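Local coordinates for protein serpin (Taeniopygia guttata, PDB 5HGC) that binds the steroid cortisol in a pocket and, as a member of the serpin family, may also inhibit serine proteases, at residues G210-Y215 and V225-N230; T234-L239 and L358-D363; M205-G210 and F268-F273. All blocks are in the same frame, centred on the assembly; numbering follows the deposited sequence.

All three contacts join antiparallel strands in the beta-sheet part of the serpin fold. Interaction 1 pairs the two strands of a hairpin. Interaction 2 continues from it, because 222-228 and 233-240 are neighbouring strands, and it pairs 233-240 with 355-361. Both are buried and both touch the steroid. Interaction 1 meets it with a charged tip, interaction 2 mainly with rings and a methyl. Interaction 3 is only partly buried and has no ligand. It shares Gly210 with interaction 1, at the corner where the chain passes between sheets. It has no salt bridge; a tyrosine-asparagine hydrogen bond, an oblique tyrosine pair and a Met-aromatic contact carry its side chains.

Interaction 1: residues G210-Y215 and V225-N230; sequences GRFDFY and VRLHYN. With HCY ((11alpha,14beta)-11,17,21-trihydroxypregn-4-ene-3,20-dione), chain B.
Arg226 reaches from the hairpin strand 222-228 along Asp213 to the bound steroid. Its CB lies 3.8 Å from Asp213 CB, and the two side chains run side by side. CG is anti to the backbone N. Bends at chi2 (-94°) and chi3 then turn the chain, so that CD passes 3.7 Å from Asp213 OD2. NE forms a salt bridge with that oxygen, the NE to OD2 distance being 2.7 Å. The bond is nearly straight (166°), lies close to the guanidinium plane and uses the anti lone pair of OD2. At the tip, NH1 donates to steroid O4 at 2.8 Å and NH2 to steroid O5 at 2.9 Å. His228 CE1 sits over one guanidinium face, while ND1 of that ring is bonded to Thr234. Strands 211-217 and 222-228 form the first hairpin of serpin sheet B. Arg226 N donates to Asp213 O at 3.0 Å, and a water bridges Asp213 N and Arg226 O. An alanine in place of Arg226 would probably weaken steroid binding and leave Asp213 OD2 without its salt-bridge partner. On the sheet face across from this pair, Val225 CG2 meets the ring of Phe214, which also forms a cation-pi contact with Arg267. Phe212 CD1 packs tightly against Leu227 CD2, at 3.4 Å.

Interaction 2: residues T234-L239 and L358-D363; sequences TAFLVL and LIFDRD. With HCY ((11alpha,14beta)-11,17,21-trihydroxypregn-4-ene-3,20-dione), chain B.
Thr234 OG1 is the best-held polar atom here, with three grips on it. It is hydrogen-bonded to Arg226 NH1 and His228 ND1, and more weakly to Leu227 O, all on the neighbouring strand 222-228. OG1 is anti to the backbone N (chi1 -166°), which puts CG2 in the crowded position between N and the carbonyl carbon. CG2 lies 3.7 Å from steroid O4, so the methyl touches an oxygen that Arg226 NH1 also binds. Beside it, Arg362 CG packs 4.0 Å from Thr234 CG2. The Arg362 guanidinium goes on to bond Ser232 O and Ala233 O.

The backbone is a regular antiparallel ladder. Thr234 pairs with Phe360 and Phe236 with Leu358, each through two N-H to O bonds. Ala235 and Ile359 form the non-hydrogen-bonded pair between them, with side chains on the other face.

Phe236 and Phe360 lie on the same face as Thr234 and form an offset edge-to-face pair. The edge of Phe360 is directed at the face of Phe236, with planes at 80° and centroids 5.2 Å apart. The nearest atoms are Phe236 CD1 and Phe360 CE1, at 3.5 Å. Steroid O4 lies at the edge of the Phe236 ring, 3.7 Å from CE1. Phe236 CZ touches the methyl C18 of the steroid, also at 3.7 Å. Phe360 CB comes 3.5 Å from steroid C15, and CG and CD2 of that ring pack against the same carbon. Ile257 of helix 254-263 touches both Leu358 and Phe360. These strands are central members of serpin sheet B, and their helix-covered face forms one wall of the cortisol pocket.

Interaction 3: residues M205-G210 and F268-F273; sequences MMYQMG and FMNLYF
Strands 205-209 and 268-273 run antiparallel, with axes 160° apart, and are joined by six backbone hydrogen bonds in three hydrogen-bonded pairs: Met206 with Phe273, Gln208 with Leu271 and Gly210 with Met269. This is part of serpin sheet C. Tyr207, with CG anti to the backbone N, lies along the sheet beside Asn270. Its OH donates to Asn270 OD1 at 2.6 Å, from above the carbonyl plane. OD1 sits at the edge of the ring, near its plane, and the ring and amide planes are 22° apart. Nearer the backbone, the CD1-CE1 side of the same ring meets Tyr272 obliquely, the planes 46° apart. Tyr207 CD1 sits over one face of the Tyr272 ring, 3.3 Å from CZ. Arg191 adds a cation-pi contact to Tyr272. Met209 lays CG against Phe268 CZ at 3.4 Å. Its sulfur makes an oblique Met-aromatic contact with the same ring, SD lying 4.8 Å from the centroid. One face of Phe268 also covers Gly210 N. On the sheet face of Gln208 and Leu271, Met206 CE touches the edge of the Phe273 ring, 3.8 Å from CD2. That ring also meets Phe351 and Phe355. On the Tyr207 face, then, a side-chain hydrogen bond links the strands and probably restrains the Tyr207 ring, whereas Met206 and Phe273 meet by apolar contact.

Interaction 1: residues G210-Y215 and V225-N230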
loop_
_atom_site.group_PDB
_atom_site.type_symbol
_atom_site.label_atom_id
_atom_site.label_comp_id
_atom_site.label_asym_id
_atom_site.label_seq_id
_atom_site.Cartn_x
_atom_site.Cartn_y
_atom_site.Cartn_z
ATOM N N GLY A 210 -18.696 -20.183 -6.955
ATOM C CA GLY A 210 -19.760 -19.240 -6.656
ATOM C C GLY A 210 -19.717 -18.062 -7.575
ATOM O O GLY A 210 -18.934 -18.067 -8.491
ATOM N N ARG A 211 -20.586 -17.075 -7.358
ATOM C CA ARG A 211 -20.674 -15.898 -8.221
ATOM C C ARG A 211 -19.690 -14.794 -7.774
ATOM O O ARG A 211 -19.788 -14.307 -6.649
ATOM C CB ARG A 211 -22.107 -15.353 -8.265
ATOM C CG ARG A 211 -23.106 -16.292 -8.917
ATOM C CD ARG A 211 -24.556 -15.912 -8.678
ATOM N NE ARG A 211 -24.834 -14.695 -9.404
ATOM C CZ ARG A 211 -25.266 -13.558 -8.848
ATOM N NH1 ARG A 211 -25.521 -13.504 -7.530
ATOM N NH2 ARG A 211 -25.478 -12.476 -9.623
ATOM N N PHE A 212 -18.750 -14.411 -8.642
ATOM C CA PHE A 212 -17.808 -13.358 -8.337
ATOM C C PHE A 212 -17.774 -12.293 -9.417
ATOM O O PHE A 212 -17.987 -12.596 -10.608
ATOM C CB PHE A 212 -16.434 -13.964 -8.187
ATOM C CG PHE A 212 -16.389 -15.102 -7.225
ATOM C CD1 PHE A 212 -16.584 -14.894 -5.852
ATOM C CD2 PHE A 212 -16.152 -16.388 -7.677
ATOM C CE1 PHE A 212 -16.552 -15.974 -4.962
ATOM C CE2 PHE A 212 -16.084 -17.469 -6.793
ATOM C CZ PHE A 212 -16.307 -17.272 -5.434
ATOM N N ASP A 213 -17.451 -11.059 -9.024
ATOM C CA ASP A 213 -17.256 -9.989 -9.957
ATOM C C ASP A 213 -16.139 -10.399 -10.868
ATOM O O ASP A 213 -15.107 -10.929 -10.424
ATOM C CB ASP A 213 -16.992 -8.672 -9.233
ATOM C CG ASP A 213 -18.278 -8.099 -8.570
ATOM O OD1 ASP A 213 -19.351 -8.762 -8.592
ATOM O OD2 ASP A 213 -18.240 -6.986 -8.002
ATOM N N PHE A 214 -16.394 -10.227 -12.158
ATOM C CA PHE A 214 -15.499 -10.699 -13.197
ATOM C C PHE A 214 -15.485 -9.727 -14.359
ATOM O O PHE A 214 -16.509 -9.089 -14.653
ATOM C CB PHE A 214 -15.961 -12.066 -13.669
ATOM C CG PHE A 214 -15.186 -12.583 -14.829
ATOM C CD1 PHE A 214 -15.572 -12.260 -16.173
ATOM C CD2 PHE A 214 -14.061 -13.383 -14.617
ATOM C CE1 PHE A 214 -14.806 -12.692 -17.259
ATOM C CE2 PHE A 214 -13.305 -13.853 -15.710
ATOM C CZ PHE A 214 -13.663 -13.512 -17.017
ATOM N N TYR A 215 -14.334 -9.613 -15.022
ATOM C CA TYR A 215 -14.232 -8.879 -16.275
ATOM C C TYR A 215 -12.997 -9.314 -16.987
ATOM O O TYR A 215 -11.986 -9.519 -16.330
ATOM C CB TYR A 215 -14.148 -7.378 -16.025
ATOM C CG TYR A 215 -13.975 -6.562 -17.295
ATOM C CD1 TYR A 215 -15.000 -6.487 -18.259
ATOM C CD2 TYR A 215 -12.772 -5.879 -17.548
ATOM C CE1 TYR A 215 -14.829 -5.760 -19.424
ATOM C CE2 TYR A 215 -12.614 -5.160 -18.710
ATOM C CZ TYR A 215 -13.649 -5.104 -19.632
ATOM O OH TYR A 215 -13.479 -4.381 -20.778
ATOM N N VAL A 225 -10.767 -10.559 -11.375
ATOM C CA VAL A 225 -11.737 -11.063 -10.438
ATOM C C VAL A 225 -11.695 -10.175 -9.203
ATOM O O VAL A 225 -10.605 -9.865 -8.675
ATOM C CB VAL A 225 -11.466 -12.539 -10.081
ATOM C CG1 VAL A 225 -12.409 -13.028 -9.011
ATOM C CG2 VAL A 225 -11.640 -13.425 -11.325
ATOM N N ARG A 226 -12.871 -9.760 -8.739
ATOM C CA ARG A 226 -12.951 -8.915 -7.571
ATOM C C ARG A 226 -13.709 -9.591 -6.417
ATOM O O ARG A 226 -14.838 -10.033 -6.588
ATOM C CB ARG A 226 -13.591 -7.583 -7.938
ATOM C CG ARG A 226 -13.700 -6.644 -6.758
ATOM C CD ARG A 226 -15.069 -6.793 -6.124
ATOM N NE ARG A 226 -16.004 -5.923 -6.831
ATOM C CZ ARG A 226 -15.955 -4.599 -6.796
ATOM N NH1 ARG A 226 -15.025 -3.970 -6.047
ATOM N NH2 ARG A 226 -16.810 -3.902 -7.509
ATOM N N LEU A 227 -13.081 -9.628 -5.245
ATOM C CA LEU A 227 -13.590 -10.317 -4.061
ATOM C C LEU A 227 -13.722 -9.293 -2.977
ATOM O O LEU A 227 -12.780 -8.521 -2.772
ATOM C CB LEU A 227 -12.611 -11.417 -3.599
ATOM C CG LEU A 227 -12.415 -12.632 -4.522
ATOM C CD1 LEU A 227 -11.667 -13.763 -3.819
ATOM C CD2 LEU A 227 -13.794 -13.091 -4.998
ATOM N N HIS A 228 -14.868 -9.245 -2.301
ATOM C CA HIS A 228 -15.010 -8.316 -1.189
ATOM C C HIS A 228 -14.462 -8.912 0.070
ATOM O O HIS A 228 -14.585 -10.128 0.339
ATOM C CB HIS A 228 -16.458 -7.917 -0.940
ATOM C CG HIS A 228 -17.033 -7.086 -2.034
ATOM N ND1 HIS A 228 -16.391 -5.966 -2.531
ATOM C CD2 HIS A 228 -18.182 -7.201 -2.724
ATOM C CE1 HIS A 228 -17.123 -5.434 -3.494
ATOM N NE2 HIS A 228 -18.216 -6.161 -3.623
ATOM N N TYR A 229 -13.866 -8.029 0.852
ATOM C CA TYR A 229 -13.691 -8.286 2.279
ATOM C C TYR A 229 -14.955 -7.896 3.081
ATOM O O TYR A 229 -15.755 -7.006 2.663
ATOM C CB TYR A 229 -12.491 -7.516 2.775
ATOM C CG TYR A 229 -11.134 -8.048 2.321
ATOM C CD1 TYR A 229 -10.667 -9.305 2.743
ATOM C CD2 TYR A 229 -10.305 -7.279 1.475
ATOM C CE1 TYR A 229 -9.408 -9.767 2.357
ATOM C CE2 TYR A 229 -9.062 -7.733 1.059
ATOM C CZ TYR A 229 -8.606 -8.954 1.530
ATOM O OH TYR A 229 -7.362 -9.389 1.151
ATOM N N ASN A 230 -15.135 -8.550 4.226
ATOM C CA ASN A 230 -16.048 -8.030 5.262
ATOM C C ASN A 230 -15.600 -6.645 5.604
ATOM O O ASN A 230 -14.392 -6.393 5.721
ATOM C CB ASN A 230 -16.003 -8.885 6.522
ATOM C CG ASN A 230 -16.765 -10.167 6.353
ATOM O OD1 ASN A 230 -16.366 -11.212 6.892
ATOM N ND2 ASN A 230 -17.872 -10.121 5.570
HETATM C C1 HCY B . -12.180 5.913 -9.899
HETATM C C2 HCY B . -11.498 7.125 -10.528
HETATM C C3 HCY B . -10.508 7.770 -9.585
HETATM C C4 HCY B . -10.045 7.059 -8.370
HETATM C C5 HCY B . -10.224 5.737 -8.268
HETATM C C6 HCY B . -9.369 4.953 -7.297
HETATM C C7 HCY B . -10.252 4.004 -6.456
HETATM C C8 HCY B . -11.335 3.236 -7.223
HETATM C C9 HCY B . -12.147 4.206 -8.108
HETATM C C10 HCY B . -11.260 4.991 -9.101
HETATM C C12 HCY B . -14.302 2.721 -7.745
HETATM C C11 HCY B . -13.466 3.599 -8.702
HETATM C C13 HCY B . -13.407 1.743 -6.925
HETATM C C14 HCY B . -12.288 2.553 -6.267
HETATM C C15 HCY B . -11.784 1.680 -5.144
HETATM C C16 HCY B . -13.002 0.912 -4.646
HETATM C C17 HCY B . -14.124 1.135 -5.692
HETATM C C18 HCY B . -12.839 0.568 -7.774
HETATM C C19 HCY B . -10.449 4.120 -10.084
HETATM C C20 HCY B . -14.948 -0.112 -5.952
HETATM C C21 HCY B . -16.425 -0.006 -6.268
HETATM O O1 HCY B . -10.045 8.856 -9.874
HETATM O O2 HCY B . -13.006 2.785 -9.786
HETATM O O3 HCY B . -15.098 2.059 -5.155
HETATM O O4 HCY B . -14.435 -1.221 -5.912
HETATM O O5 HCY B . -16.622 -1.009 -7.264
HETATM O O HOH W 1 -17.262 -10.758 -6.012
#

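Interaction 2: residues T234-L239 and L358-D363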
loop_
_atom_site.group_PDB
_atom_site.type_symbol
_atom_site.label_atom_id
_atom_site.label_comp_id
_atom_site.label_asym_id
_atom_site.label_seq_id
_atom_site.Cartn_x
_atom_site.Cartn_y
_atom_site.Cartn_z
ATOM N N THR A 234 -11.894 -4.135 -0.521
ATOM C CA THR A 234 -12.162 -5.041 -1.622
ATOM C C THR A 234 -10.850 -5.388 -2.335
ATOM O O THR A 234 -9.924 -4.576 -2.352
ATOM C CB THR A 234 -13.198 -4.374 -2.578
ATOM O OG1 THR A 234 -13.717 -5.353 -3.485
ATOM C CG2 THR A 234 -12.606 -3.149 -3.337
ATOM N N ALA A 235 -10.751 -6.593 -2.893
ATOM C CA ALA A 235 -9.531 -7.001 -3.616
ATOM C C ALA A 235 -9.781 -7.263 -5.107
ATOM O O ALA A 235 -10.668 -8.045 -5.439
ATOM C CB ALA A 235 -8.918 -8.196 -2.941
ATOM N N PHE A 236 -9.052 -6.582 -5.991
ATOM C CA PHE A 236 -9.019 -6.888 -7.471
ATOM C C PHE A 236 -7.846 -7.793 -7.763
ATOM O O PHE A 236 -6.713 -7.445 -7.426
ATOM C CB PHE A 236 -8.814 -5.633 -8.315
ATOM C CG PHE A 236 -10.034 -4.745 -8.400
ATOM C CD1 PHE A 236 -10.628 -4.186 -7.212
ATOM C CD2 PHE A 236 -10.584 -4.409 -9.653
ATOM C CE1 PHE A 236 -11.750 -3.338 -7.282
ATOM C CE2 PHE A 236 -11.711 -3.565 -9.727
ATOM C CZ PHE A 236 -12.285 -3.021 -8.549
ATOM N N LEU A 237 -8.115 -8.966 -8.343
ATOM C CA LEU A 237 -7.081 -9.967 -8.588
ATOM C C LEU A 237 -6.962 -10.000 -10.089
ATOM O O LEU A 237 -7.951 -10.290 -10.783
ATOM C CB LEU A 237 -7.520 -11.306 -8.042
ATOM C CG LEU A 237 -8.265 -11.233 -6.712
ATOM C CD1 LEU A 237 -8.898 -12.586 -6.350
ATOM C CD2 LEU A 237 -7.313 -10.752 -5.610
ATOM N N VAL A 238 -5.773 -9.668 -10.590
ATOM C CA VAL A 238 -5.564 -9.414 -12.015
ATOM C C VAL A 238 -4.569 -10.417 -12.537
ATOM O O VAL A 238 -3.412 -10.448 -12.115
ATOM C CB VAL A 238 -5.031 -8.009 -12.271
ATOM C CG1 VAL A 238 -4.909 -7.732 -13.781
ATOM C CG2 VAL A 238 -5.921 -7.000 -11.595
ATOM N N LEU A 239 -5.047 -11.253 -13.442
ATOM C CA LEU A 239 -4.290 -12.378 -14.017
ATOM C C LEU A 239 -4.018 -12.008 -15.463
ATOM O O LEU A 239 -4.944 -12.108 -16.256
ATOM C CB LEU A 239 -5.114 -13.653 -13.952
ATOM C CG LEU A 239 -4.411 -14.945 -14.308
ATOM C CD1 LEU A 239 -3.211 -15.170 -13.397
ATOM C CD2 LEU A 239 -5.386 -16.087 -14.166
ATOM N N LEU A 358 -4.749 -5.920 -5.944
ATOM C CA LEU A 358 -4.917 -4.502 -5.619
ATOM C C LEU A 358 -6.032 -4.390 -4.584
ATOM O O LEU A 358 -7.164 -4.856 -4.817
ATOM C CB LEU A 358 -5.219 -3.650 -6.848
ATOM C CG LEU A 358 -4.455 -4.019 -8.126
ATOM C CD1 LEU A 358 -5.012 -3.225 -9.290
ATOM C CD2 LEU A 358 -2.959 -3.784 -7.976
ATOM N N ILE A 359 -5.712 -3.819 -3.421
ATOM C CA ILE A 359 -6.684 -3.793 -2.338
ATOM C C ILE A 359 -7.084 -2.378 -2.135
ATOM O O ILE A 359 -6.222 -1.527 -1.990
ATOM C CB ILE A 359 -6.127 -4.411 -1.076
ATOM C CG1 ILE A 359 -5.687 -5.863 -1.389
ATOM C CG2 ILE A 359 -7.150 -4.322 0.030
ATOM C CD1 ILE A 359 -4.852 -6.581 -0.326
ATOM N N PHE A 360 -8.387 -2.130 -2.164
ATOM C CA PHE A 360 -8.942 -0.777 -1.999
ATOM C C PHE A 360 -9.930 -0.698 -0.817
ATOM O O PHE A 360 -10.533 -1.744 -0.381
ATOM C CB PHE A 360 -9.703 -0.304 -3.237
ATOM C CG PHE A 360 -8.929 -0.400 -4.529
ATOM C CD1 PHE A 360 -8.970 -1.588 -5.308
ATOM C CD2 PHE A 360 -8.172 0.690 -4.991
ATOM C CE1 PHE A 360 -8.272 -1.688 -6.501
ATOM C CE2 PHE A 360 -7.479 0.582 -6.187
ATOM C CZ PHE A 360 -7.534 -0.605 -6.947
ATOM N N ASP A 361 -10.120 0.535 -0.321
ATOM C CA ASP A 361 -11.274 0.805 0.539
ATOM C C ASP A 361 -12.454 1.427 -0.251
ATOM O O ASP A 361 -12.265 2.485 -0.860
ATOM C CB ASP A 361 -10.869 1.670 1.737
ATOM C CG ASP A 361 -12.055 2.021 2.643
ATOM O OD1 ASP A 361 -13.002 1.182 2.765
ATOM O OD2 ASP A 361 -12.041 3.157 3.217
ATOM N N ARG A 362 -13.636 0.780 -0.213
ATOM C CA ARG A 362 -14.858 1.283 -0.871
ATOM C C ARG A 362 -15.488 2.521 -0.218
ATOM O O ARG A 362 -16.105 3.303 -0.934
ATOM C CB ARG A 362 -15.932 0.211 -1.066
ATOM C CG ARG A 362 -15.592 -0.912 -2.023
ATOM C CD ARG A 362 -16.607 -2.032 -1.824
ATOM N NE ARG A 362 -16.210 -2.884 -0.699
ATOM C CZ ARG A 362 -16.945 -3.874 -0.187
ATOM N NH1 ARG A 362 -18.162 -4.108 -0.706
ATOM N NH2 ARG A 362 -16.472 -4.612 0.852
ATOM N N ASP A 363 -15.315 2.710 1.100
ATOM C CA ASP A 363 -15.728 3.948 1.817
ATOM C C ASP A 363 -14.931 5.204 1.525
ATOM O O ASP A 363 -15.484 6.299 1.552
ATOM C CB ASP A 363 -15.729 3.752 3.307
ATOM C CG ASP A 363 -16.822 2.821 3.762
ATOM O OD1 ASP A 363 -17.835 2.576 3.029
ATOM O OD2 ASP A 363 -16.648 2.298 4.866
HETATM C C1 HCY B . -12.180 5.913 -9.899
HETATM C C2 HCY B . -11.498 7.125 -10.528
HETATM C C3 HCY B . -10.508 7.770 -9.585
HETATM C C4 HCY B . -10.045 7.059 -8.370
HETATM C C5 HCY B . -10.224 5.737 -8.268
HETATM C C6 HCY B . -9.369 4.953 -7.297
HETATM C C7 HCY B . -10.252 4.004 -6.456
HETATM C C8 HCY B . -11.335 3.236 -7.223
HETATM C C9 HCY B . -12.147 4.206 -8.108
HETATM C C10 HCY B . -11.260 4.991 -9.101
HETATM C C12 HCY B . -14.302 2.721 -7.745
HETATM C C11 HCY B . -13.466 3.599 -8.702
HETATM C C13 HCY B . -13.407 1.743 -6.925
HETATM C C14 HCY B . -12.288 2.553 -6.267
HETATM C C15 HCY B . -11.784 1.680 -5.144
HETATM C C16 HCY B . -13.002 0.912 -4.646
HETATM C C17 HCY B . -14.124 1.135 -5.692
HETATM C C18 HCY B . -12.839 0.568 -7.774
HETATM C C19 HCY B . -10.449 4.120 -10.084
HETATM C C20 HCY B . -14.948 -0.112 -5.952
HETATM C C21 HCY B . -16.425 -0.006 -6.268
HETATM O O1 HCY B . -10.045 8.856 -9.874
HETATM O O2 HCY B . -13.006 2.785 -9.786
HETATM O O3 HCY B . -15.098 2.059 -5.155
HETATM O O4 HCY B . -14.435 -1.221 -5.912
HETATM O O5 HCY B . -16.622 -1.009 -7.264
#

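Interaction 3: residues M205-G210 and F268-F273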
loop_
_atom_site.group_PDB
_atom_site.type_symbol
_atom_site.label_atom_id
_atom_site.label_comp_id
_atom_site.label_asym_id
_atom_site.label_seq_id
_atom_site.Cartn_x
_atom_site.Cartn_y
_atom_site.Cartn_z
ATOM N N MET A 205 -3.218 -23.851 -2.901
ATOM C CA MET A 205 -4.194 -23.218 -3.775
ATOM C C MET A 205 -5.596 -23.393 -3.189
ATOM O O MET A 205 -6.061 -24.513 -3.002
ATOM C CB MET A 205 -4.070 -23.832 -5.150
ATOM C CG MET A 205 -4.885 -23.145 -6.209
ATOM S SD MET A 205 -4.193 -21.551 -6.650
ATOM C CE MET A 205 -2.703 -21.879 -7.613
ATOM N N MET A 206 -6.224 -22.272 -2.816
ATOM C CA MET A 206 -7.548 -22.295 -2.215
ATOM C C MET A 206 -8.534 -22.415 -3.344
ATOM O O MET A 206 -8.174 -22.142 -4.501
ATOM C CB MET A 206 -7.826 -21.025 -1.455
ATOM C CG MET A 206 -6.722 -20.607 -0.515
ATOM S SD MET A 206 -7.275 -19.191 0.453
ATOM C CE MET A 206 -7.036 -17.762 -0.633
ATOM N N TYR A 207 -9.758 -22.832 -3.007
ATOM C CA TYR A 207 -10.805 -23.153 -3.960
ATOM C C TYR A 207 -12.128 -22.730 -3.419
ATOM O O TYR A 207 -12.470 -22.951 -2.232
ATOM C CB TYR A 207 -10.881 -24.672 -4.278
ATOM C CG TYR A 207 -12.106 -25.003 -5.107
ATOM C CD1 TYR A 207 -12.133 -24.713 -6.481
ATOM C CD2 TYR A 207 -13.284 -25.557 -4.511
ATOM C CE1 TYR A 207 -13.245 -24.973 -7.256
ATOM C CE2 TYR A 207 -14.426 -25.822 -5.284
ATOM C CZ TYR A 207 -14.401 -25.522 -6.667
ATOM O OH TYR A 207 -15.530 -25.700 -7.470
ATOM N N GLN A 208 -12.918 -22.192 -4.327
ATOM C CA GLN A 208 -14.276 -21.825 -4.022
ATOM C C GLN A 208 -15.095 -21.816 -5.322
ATOM O O GLN A 208 -14.597 -21.454 -6.402
ATOM C CB GLN A 208 -14.213 -20.447 -3.401
ATOM C CG GLN A 208 -15.426 -20.025 -2.646
ATOM C CD GLN A 208 -15.436 -18.536 -2.395
ATOM O OE1 GLN A 208 -16.521 -17.971 -2.317
ATOM N NE2 GLN A 208 -14.243 -17.878 -2.281
ATOM N N MET A 209 -16.356 -22.203 -5.223
ATOM C CA MET A 209 -17.273 -22.120 -6.376
ATOM C C MET A 209 -18.407 -21.142 -6.078
ATOM O O MET A 209 -19.008 -21.238 -5.031
ATOM C CB MET A 209 -17.813 -23.509 -6.668
ATOM C CG MET A 209 -18.635 -23.615 -7.947
ATOM S SD MET A 209 -19.312 -25.257 -8.308
ATOM C CE MET A 209 -20.391 -25.556 -6.877
ATOM N N GLY A 210 -18.696 -20.183 -6.955
ATOM C CA GLY A 210 -19.760 -19.240 -6.656
ATOM C C GLY A 210 -19.717 -18.062 -7.575
ATOM O O GLY A 210 -18.934 -18.067 -8.491
ATOM N N PHE A 268 -20.895 -16.935 -12.190
ATOM C CA PHE A 268 -20.649 -18.174 -11.452
ATOM C C PHE A 268 -19.425 -18.924 -12.045
ATOM O O PHE A 268 -19.260 -19.030 -13.283
ATOM C CB PHE A 268 -21.893 -19.018 -11.483
ATOM C CG PHE A 268 -21.827 -20.224 -10.616
ATOM C CD1 PHE A 268 -22.260 -20.155 -9.278
ATOM C CD2 PHE A 268 -21.349 -21.433 -11.123
ATOM C CE1 PHE A 268 -22.221 -21.302 -8.456
ATOM C CE2 PHE A 268 -21.288 -22.562 -10.334
ATOM C CZ PHE A 268 -21.718 -22.510 -8.989
ATOM N N MET A 269 -18.538 -19.390 -11.162
ATOM C CA MET A 269 -17.227 -19.926 -11.566
ATOM C C MET A 269 -16.549 -20.765 -10.515
ATOM O O MET A 269 -16.894 -20.710 -9.306
ATOM C CB MET A 269 -16.266 -18.807 -11.981
ATOM C CG MET A 269 -15.868 -17.871 -10.859
ATOM S SD MET A 269 -14.749 -16.533 -11.333
ATOM C CE MET A 269 -15.908 -15.395 -12.073
ATOM N N ASN A 270 -15.550 -21.492 -10.985
ATOM C CA ASN A 270 -14.618 -22.169 -10.128
ATOM C C ASN A 270 -13.420 -21.277 -9.998
ATOM O O ASN A 270 -12.837 -20.857 -11.037
ATOM C CB ASN A 270 -14.226 -23.472 -10.775
ATOM C CG ASN A 270 -15.404 -24.402 -10.844
ATOM O OD1 ASN A 270 -16.006 -24.713 -9.812
ATOM N ND2 ASN A 270 -15.819 -24.751 -12.054
ATOM N N LEU A 271 -13.094 -20.952 -8.741
ATOM C CA LEU A 271 -12.036 -19.985 -8.431
ATOM C C LEU A 271 -10.972 -20.682 -7.625
ATOM O O LEU A 271 -11.272 -21.323 -6.590
ATOM C CB LEU A 271 -12.551 -18.727 -7.718
ATOM C CG LEU A 271 -11.518 -17.603 -7.529
ATOM C CD1 LEU A 271 -10.901 -17.036 -8.814
ATOM C CD2 LEU A 271 -12.159 -16.491 -6.688
ATOM N N TYR A 272 -9.753 -20.575 -8.150
ATOM C CA TYR A 272 -8.587 -21.092 -7.525
ATOM C C TYR A 272 -7.665 -19.921 -7.262
ATOM O O TYR A 272 -7.300 -19.161 -8.176
ATOM C CB TYR A 272 -7.904 -22.129 -8.414
ATOM C CG TYR A 272 -8.646 -23.430 -8.507
ATOM C CD1 TYR A 272 -8.420 -24.456 -7.579
ATOM C CD2 TYR A 272 -9.566 -23.651 -9.533
ATOM C CE1 TYR A 272 -9.104 -25.660 -7.660
ATOM C CE2 TYR A 272 -10.247 -24.844 -9.625
ATOM C CZ TYR A 272 -10.013 -25.842 -8.689
ATOM O OH TYR A 272 -10.728 -27.006 -8.770
ATOM N N PHE A 273 -7.291 -19.770 -6.001
ATOM C CA PHE A 273 -6.496 -18.616 -5.585
ATOM C C PHE A 273 -5.538 -19.005 -4.492
ATOM O O PHE A 273 -5.945 -19.668 -3.577
ATOM C CB PHE A 273 -7.375 -17.449 -5.142
ATOM C CG PHE A 273 -6.612 -16.179 -4.997
ATOM C CD1 PHE A 273 -6.115 -15.531 -6.116
ATOM C CD2 PHE A 273 -6.328 -15.664 -3.737
ATOM C CE1 PHE A 273 -5.381 -14.364 -6.010
ATOM C CE2 PHE A 273 -5.574 -14.487 -3.599
ATOM C CZ PHE A 273 -5.100 -13.831 -4.744
#